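High choriolytic enzyme 1 (Oryzias latipes, PDB 3VTG) cleaves proteins of the inner egg envelope as a zinc-dependent protease of the astacin family, helping the fish embryo to hatch. Local coordinates at residues Gly95-Gln98 with His99-His103; Glu125-Pro129 with Ala130-Asn134. One frame throughout, in Å; residues are numbered along the deposited sequence.

How the contacts relate
The two contacts show how one chemistry, the backbone bond between near neighbours in sequence, serves very different places in a fold. Contact 1 is buried near the middle of the chain, on helix 94-105, where carbonyls bond amides four residues on and two histidines of the helix, with a third from beyond it, hold the catalytic zinc. Contact 2 lies at the surface, in the long loop between strands 120-122 and 169-171, where the bonds span three residues. The centres of contacts 1 and 2 are about 22 Å apart, and the two share no secondary-structure element. Metal ligation marks the first; successive tight turns, with one water bridging backbone groups, mark the second.

Contact 1. Residues Gly95-Gln98 with His99-His103; sequences GIIQ and HELNH. With ZN (zinc ion), chain B.
His99, whose N bonds to Gly95 O, opens the HExxH zinc-binding motif of the astacin family on helix 94-105. Its CG stands anti to the backbone N (chi1 173°), which swings the imidazole out from the helix so that NE2 meets the zinc ion at 2.1 Å. One turn later His103 NE2 binds the same zinc; His109 and two waters complete its shell. Glu100, probably the catalytic residue, bends at chi2, and its OE2 accepts a bond of 2.7 Å from one zinc-bound water, while OE1 lies in plane at the edge of the His103 ring. Second-shell carbonyls fix both rings: Ile152 O takes His99 ND1, and Phe107 O takes His103 ND1. On another side of the helix Ile97 and Leu101 lie side by side, Ile97 CG2 4.0 Å from Leu101 CD1, and both touch helix 32-43 and strand 81-86. Gln98 O is held from opposite faces of its plane, by Asn102 N at 2.9 Å and by Asn102 ND2 at 3.0 Å. With an alanine in place of Asn102, that carbonyl would probably be gripped by the backbone amide alone. ND2 stands well above the plane, 52° out of it.

Contact 2. Residues Glu125-Pro129 with Ala130-Asn134; sequences ENIIP and ASAYN
With chi1 at -57°, Ile127 keeps CG1 beside its backbone N and sets CG2 anti to that N, beside the carbonyl carbon, and this puts the CG2 methyl 3.8 Å from Ala132 CA. The same methyl lies 4.3 Å from Ala132 CB; the buried Ile127 thus packs against Ala132, and its side chain also touches Ser168. Ile128 adopts the same first torsion, but its side chain leads away to the exposed surface, and it is its carbonyl that does the work. Ser131 N bonds to Ile128 O at 2.8 Å, coming in 45° above the carbonyl plane and not along a lone pair. One residue further on, Ala132 N reaches Pro129 O at 3.2 Å; the N-H points almost straight at the oxygen (165°), although it too arrives well above the carbonyl plane. Pro129 O has a second partner, a water that donates to it at 2.9 Å and accepts from Tyr133 N, thus bridging residues that an alpha helix would join directly. The Tyr133 ring meets that water and Ala130 O at its edge, in plane. Ser131 O in turn accepts from both Asn134 N and Asn134 ND2 (2.9 Å), the two donors approaching from one face of the carbonyl plane, which ties the amide side chain back to the turn. Asn134 ND2 also stands over one face of the Tyr133 ring, offset toward its rim. Outward from here, Ser131 touches Phe160 and Asn134 O accepts from Gln111 NE2. Carbonyl-to-amide bonds spaced three residues apart, with Pro129 in the second position of the first turn, are typical of successive type I turns wound in 3-10 fashion, here within the irregular loop joining strands 120-122 and 169-171 of the astacin domain.

Contact 1. Residues Gly95-Gln98 with His99-His103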
ATOM      1  N   GLY A  95       6.576  -8.603  -0.841  1.00  9.09           N
ATOM      2  CA  GLY A  95       5.632  -7.813  -1.629  1.00  9.06           C
ATOM      3  C   GLY A  95       4.436  -7.324  -0.832  1.00  8.83           C
ATOM      4  O   GLY A  95       4.010  -6.179  -0.986  1.00  8.73           O
ATOM      5  N   ILE A  96       3.892  -8.192   0.017  1.00  8.78           N
ATOM      6  CA  ILE A  96       2.775  -7.827   0.889  1.00  8.76           C
ATOM      7  C   ILE A  96       3.191  -6.735   1.881  1.00  8.41           C
ATOM      8  O   ILE A  96       2.454  -5.761   2.094  1.00  8.40           O
ATOM      9  CB  ILE A  96       2.205  -9.064   1.621  1.00  8.98           C
ATOM     10  CG1 ILE A  96       1.495  -9.986   0.619  1.00  9.34           C
ATOM     11  CG2 ILE A  96       1.249  -8.653   2.737  1.00  9.10           C
ATOM     12  CD1 ILE A  96       1.001 -11.295   1.199  1.00  9.66           C
ATOM     13  N   ILE A  97       4.378  -6.885   2.465  1.00  8.21           N
ATOM     14  CA  ILE A  97       4.886  -5.887   3.406  1.00  8.05           C
ATOM     15  C   ILE A  97       5.079  -4.537   2.704  1.00  7.94           C
ATOM     16  O   ILE A  97       4.683  -3.500   3.234  1.00  7.92           O
ATOM     17  CB  ILE A  97       6.174  -6.357   4.124  1.00  8.04           C
ATOM     18  CG1 ILE A  97       5.902  -7.634   4.931  1.00  8.08           C
ATOM     19  CG2 ILE A  97       6.710  -5.258   5.037  1.00  8.10           C
ATOM     20  CD1 ILE A  97       7.130  -8.480   5.198  1.00  8.21           C
ATOM     21  N   GLN A  98       5.643  -4.562   1.497  1.00  7.82           N
ATOM     22  CA  GLN A  98       5.807  -3.347   0.692  1.00  7.76           C
ATOM     23  C   GLN A  98       4.466  -2.670   0.388  1.00  7.58           C
ATOM     24  O   GLN A  98       4.352  -1.446   0.458  1.00  7.38           O
ATOM     25  CB  GLN A  98       6.540  -3.657  -0.611  1.00  7.84           C
ATOM     26  CG  GLN A  98       7.990  -4.075  -0.436  1.00  8.05           C
ATOM     27  CD  GLN A  98       8.616  -4.488  -1.753  1.00  8.18           C
ATOM     28  OE1 GLN A  98       8.564  -3.746  -2.737  1.00  8.39           O
ATOM     29  NE2 GLN A  98       9.208  -5.675  -1.783  1.00  8.42           N
ATOM     30  N   HIS A  99       3.464  -3.483   0.053  1.00  7.47           N
ATOM     31  CA  HIS A  99       2.087  -3.028  -0.157  1.00  7.56           C
ATOM     32  C   HIS A  99       1.592  -2.277   1.062  1.00  7.59           C
ATOM     33  O   HIS A  99       1.073  -1.159   0.947  1.00  7.55           O
ATOM     34  CB  HIS A  99       1.218  -4.242  -0.493  1.00  7.53           C
ATOM     35  CG  HIS A  99      -0.265  -3.956  -0.578  1.00  7.38           C
ATOM     36  ND1 HIS A  99      -0.938  -3.957  -1.749  1.00  7.34           N
ATOM     37  CD2 HIS A  99      -1.209  -3.706   0.418  1.00  7.38           C
ATOM     38  CE1 HIS A  99      -2.240  -3.704  -1.515  1.00  7.33           C
ATOM     39  NE2 HIS A  99      -2.404  -3.550  -0.189  1.00  7.36           N
ATOM     40  N   GLU A 100       1.773  -2.864   2.245  1.00  7.76           N
ATOM     41  CA  GLU A 100       1.334  -2.222   3.490  1.00  7.87           C
ATOM     42  C   GLU A 100       2.083  -0.926   3.790  1.00  7.73           C
ATOM     43  O   GLU A 100       1.478   0.064   4.217  1.00  7.47           O
ATOM     44  CB  GLU A 100       1.433  -3.185   4.682  1.00  8.24           C
ATOM     45  CG  GLU A 100       0.550  -4.424   4.579  1.00  8.70           C
ATOM     46  CD  GLU A 100      -0.906  -4.117   4.266  1.00  9.08           C
ATOM     47  OE1 GLU A 100      -1.404  -3.027   4.630  1.00  9.47           O
ATOM     48  OE2 GLU A 100      -1.559  -4.979   3.646  1.00  9.56           O
ATOM     49  N   LEU A 101       3.392  -0.930   3.557  1.00  7.65           N
ATOM     50  CA  LEU A 101       4.198   0.271   3.743  1.00  7.73           C
ATOM     51  C   LEU A 101       3.751   1.398   2.805  1.00  7.74           C
ATOM     52  O   LEU A 101       3.775   2.571   3.179  1.00  7.73           O
ATOM     53  CB  LEU A 101       5.687  -0.044   3.576  1.00  7.73           C
ATOM     54  CG  LEU A 101       6.304  -0.949   4.652  1.00  7.74           C
ATOM     55  CD1 LEU A 101       7.646  -1.485   4.179  1.00  7.76           C
ATOM     56  CD2 LEU A 101       6.451  -0.237   5.992  1.00  7.88           C
ATOM     57  N   ASN A 102       3.323   1.035   1.595  1.00  7.83           N
ATOM     58  CA  ASN A 102       2.745   2.007   0.665  1.00  8.05           C
ATOM     59  C   ASN A 102       1.447   2.641   1.171  1.00  7.81           C
ATOM     60  O   ASN A 102       1.224   3.836   0.957  1.00  7.81           O
ATOM     61  CB  ASN A 102       2.561   1.404  -0.727  1.00  8.62           C
ATOM     62  CG  ASN A 102       3.775   1.609  -1.603  1.00  9.18           C
ATOM     63  OD1 ASN A 102       4.020   2.716  -2.094  1.00  9.90           O
ATOM     64  ND2 ASN A 102       4.552   0.545  -1.799  1.00  9.46           N
ATOM     65  N   HIS A 103       0.604   1.857   1.849  1.00  7.63           N
ATOM     66  CA  HIS A 103      -0.566   2.421   2.532  1.00  7.51           C
ATOM     67  C   HIS A 103      -0.128   3.450   3.542  1.00  7.44           C
ATOM     68  O   HIS A 103      -0.682   4.552   3.594  1.00  7.49           O
ATOM     69  CB  HIS A 103      -1.383   1.351   3.248  1.00  7.45           C
ATOM     70  CG  HIS A 103      -2.282   0.530   2.350  1.00  7.37           C
ATOM     71  ND1 HIS A 103      -3.068   1.070   1.396  1.00  7.36           N
ATOM     72  CD2 HIS A 103      -2.542  -0.837   2.340  1.00  7.37           C
ATOM     73  CE1 HIS A 103      -3.773   0.094   0.791  1.00  7.41           C
ATOM     74  NE2 HIS A 103      -3.450  -1.073   1.371  1.00  7.25           N
TER
HETATM   75 ZN    ZN B 301      -4.101  -3.017   0.855  1.00  8.28          ZN
HETATM   76  O   HOH W   1      -3.840  -3.738   2.841  1.00 11.15           O
HETATM   77  O   HOH W   2      -4.864  -5.181   0.635  1.00 14.04           O

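Contact 2. Residues Glu125-Pro129 with Ala130-Asn134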
ATOM      1  N   GLU A 125     -22.026  -8.372  -7.886  1.00 10.47           N
ATOM      2  CA  GLU A 125     -22.750  -9.597  -7.539  1.00 10.99           C
ATOM      3  C   GLU A 125     -21.825 -10.770  -7.178  1.00 10.59           C
ATOM      4  O   GLU A 125     -22.261 -11.736  -6.553  1.00 10.98           O
ATOM      5  CB  GLU A 125     -23.731  -9.992  -8.654  1.00 12.24           C
ATOM      6  CG  GLU A 125     -23.090 -10.493  -9.942  1.00 13.87           C
ATOM      7  CD  GLU A 125     -24.091 -10.731 -11.063  1.00 14.92           C
ATOM      8  OE1 GLU A 125     -25.315 -10.637 -10.823  1.00 16.16           O
ATOM      9  OE2 GLU A 125     -23.648 -11.020 -12.199  1.00 16.35           O
ATOM     10  N   ASN A 126     -20.551 -10.669  -7.561  1.00  9.90           N
ATOM     11  CA  ASN A 126     -19.561 -11.716  -7.285  1.00  9.49           C
ATOM     12  C   ASN A 126     -18.763 -11.507  -6.003  1.00  9.22           C
ATOM     13  O   ASN A 126     -17.924 -12.340  -5.652  1.00  9.17           O
ATOM     14  CB  ASN A 126     -18.579 -11.846  -8.452  1.00  9.34           C
ATOM     15  CG  ASN A 126     -19.215 -12.423  -9.695  1.00  9.34           C
ATOM     16  OD1 ASN A 126     -20.323 -12.957  -9.653  1.00  9.46           O
ATOM     17  ND2 ASN A 126     -18.506 -12.328 -10.812  1.00  9.07           N
ATOM     18  N   ILE A 127     -19.026 -10.404  -5.310  1.00  8.96           N
ATOM     19  CA  ILE A 127     -18.211 -10.000  -4.166  1.00  8.80           C
ATOM     20  C   ILE A 127     -18.897 -10.309  -2.839  1.00  8.78           C
ATOM     21  O   ILE A 127     -20.093 -10.068  -2.677  1.00  8.87           O
ATOM     22  CB  ILE A 127     -17.842  -8.498  -4.249  1.00  8.69           C
ATOM     23  CG1 ILE A 127     -17.114  -8.216  -5.568  1.00  8.69           C
ATOM     24  CG2 ILE A 127     -16.989  -8.073  -3.058  1.00  8.74           C
ATOM     25  CD1 ILE A 127     -16.854  -6.752  -5.854  1.00  8.77           C
ATOM     26  N   ILE A 128     -18.132 -10.858  -1.898  1.00  8.69           N
ATOM     27  CA  ILE A 128     -18.606 -11.065  -0.534  1.00  8.62           C
ATOM     28  C   ILE A 128     -19.183  -9.735  -0.036  1.00  8.59           C
ATOM     29  O   ILE A 128     -18.461  -8.737   0.013  1.00  8.40           O
ATOM     30  CB  ILE A 128     -17.461 -11.554   0.383  1.00  8.69           C
ATOM     31  CG1 ILE A 128     -16.961 -12.933  -0.075  1.00  8.82           C
ATOM     32  CG2 ILE A 128     -17.918 -11.598   1.838  1.00  8.76           C
ATOM     33  CD1 ILE A 128     -15.632 -13.350   0.525  1.00  9.04           C
ATOM     34  N   PRO A 129     -20.493  -9.706   0.297  1.00  8.56           N
ATOM     35  CA  PRO A 129     -21.149  -8.431   0.616  1.00  8.60           C
ATOM     36  C   PRO A 129     -20.429  -7.583   1.666  1.00  8.66           C
ATOM     37  O   PRO A 129     -20.259  -6.380   1.466  1.00  8.74           O
ATOM     38  CB  PRO A 129     -22.526  -8.874   1.110  1.00  8.60           C
ATOM     39  CG  PRO A 129     -22.799 -10.098   0.306  1.00  8.69           C
ATOM     40  CD  PRO A 129     -21.472 -10.811   0.237  1.00  8.60           C
ATOM     41  N   ALA A 130     -19.984  -8.210   2.754  1.00  8.77           N
ATOM     42  CA  ALA A 130     -19.275  -7.504   3.822  1.00  8.99           C
ATOM     43  C   ALA A 130     -17.954  -6.873   3.373  1.00  9.10           C
ATOM     44  O   ALA A 130     -17.413  -6.008   4.061  1.00  9.30           O
ATOM     45  CB  ALA A 130     -19.037  -8.439   4.999  1.00  9.14           C
ATOM     46  N   SER A 131     -17.447  -7.307   2.220  1.00  9.12           N
ATOM     47  CA  SER A 131     -16.157  -6.835   1.708  1.00  9.24           C
ATOM     48  C   SER A 131     -16.278  -5.913   0.497  1.00  9.18           C
ATOM     49  O   SER A 131     -15.264  -5.431  -0.021  1.00  9.09           O
ATOM     50  CB  SER A 131     -15.257  -8.022   1.367  1.00  9.56           C
ATOM     51  OG  SER A 131     -14.893  -8.727   2.538  1.00  9.93           O
ATOM     52  N   ALA A 132     -17.507  -5.659   0.056  1.00  9.09           N
ATOM     53  CA  ALA A 132     -17.758  -4.840  -1.132  1.00  9.20           C
ATOM     54  C   ALA A 132     -17.205  -3.418  -1.020  1.00  9.29           C
ATOM     55  O   ALA A 132     -16.783  -2.833  -2.020  1.00  9.08           O
ATOM     56  CB  ALA A 132     -19.242  -4.825  -1.471  1.00  9.27           C
ATOM     57  N   TYR A 133     -17.179  -2.873   0.197  1.00  9.48           N
ATOM     58  CA  TYR A 133     -16.694  -1.507   0.423  1.00  9.75           C
ATOM     59  C   TYR A 133     -15.252  -1.300  -0.052  1.00  9.61           C
ATOM     60  O   TYR A 133     -14.865  -0.181  -0.386  1.00  9.78           O
ATOM     61  CB  TYR A 133     -16.837  -1.104   1.899  1.00 10.10           C
ATOM     62  CG  TYR A 133     -15.785  -1.706   2.804  1.00 10.46           C
ATOM     63  CD1 TYR A 133     -14.605  -1.015   3.092  1.00 10.63           C
ATOM     64  CD2 TYR A 133     -15.959  -2.974   3.361  1.00 10.67           C
ATOM     65  CE1 TYR A 133     -13.632  -1.568   3.909  1.00 10.92           C
ATOM     66  CE2 TYR A 133     -14.992  -3.535   4.179  1.00 11.02           C
ATOM     67  CZ  TYR A 133     -13.832  -2.827   4.451  1.00 11.06           C
ATOM     68  OH  TYR A 133     -12.869  -3.379   5.263  1.00 11.81           O
ATOM     69  N   ASN A 134     -14.468  -2.379  -0.079  1.00  9.51           N
ATOM     70  CA  ASN A 134     -13.078  -2.339  -0.546  1.00  9.51           C
ATOM     71  C   ASN A 134     -12.953  -1.998  -2.030  1.00  9.35           C
ATOM     72  O   ASN A 134     -11.856  -1.737  -2.525  1.00  9.37           O
ATOM     73  CB  ASN A 134     -12.391  -3.680  -0.283  1.00  9.80           C
ATOM     74  CG  ASN A 134     -12.231  -3.979   1.194  1.00 10.04           C
ATOM     75  OD1 ASN A 134     -11.502  -3.290   1.908  1.00 10.59           O
ATOM     76  ND2 ASN A 134     -12.905  -5.023   1.656  1.00 10.34           N
TER
HETATM   77  O   HOH W   3     -19.258  -3.800   2.163  1.00 11.26           O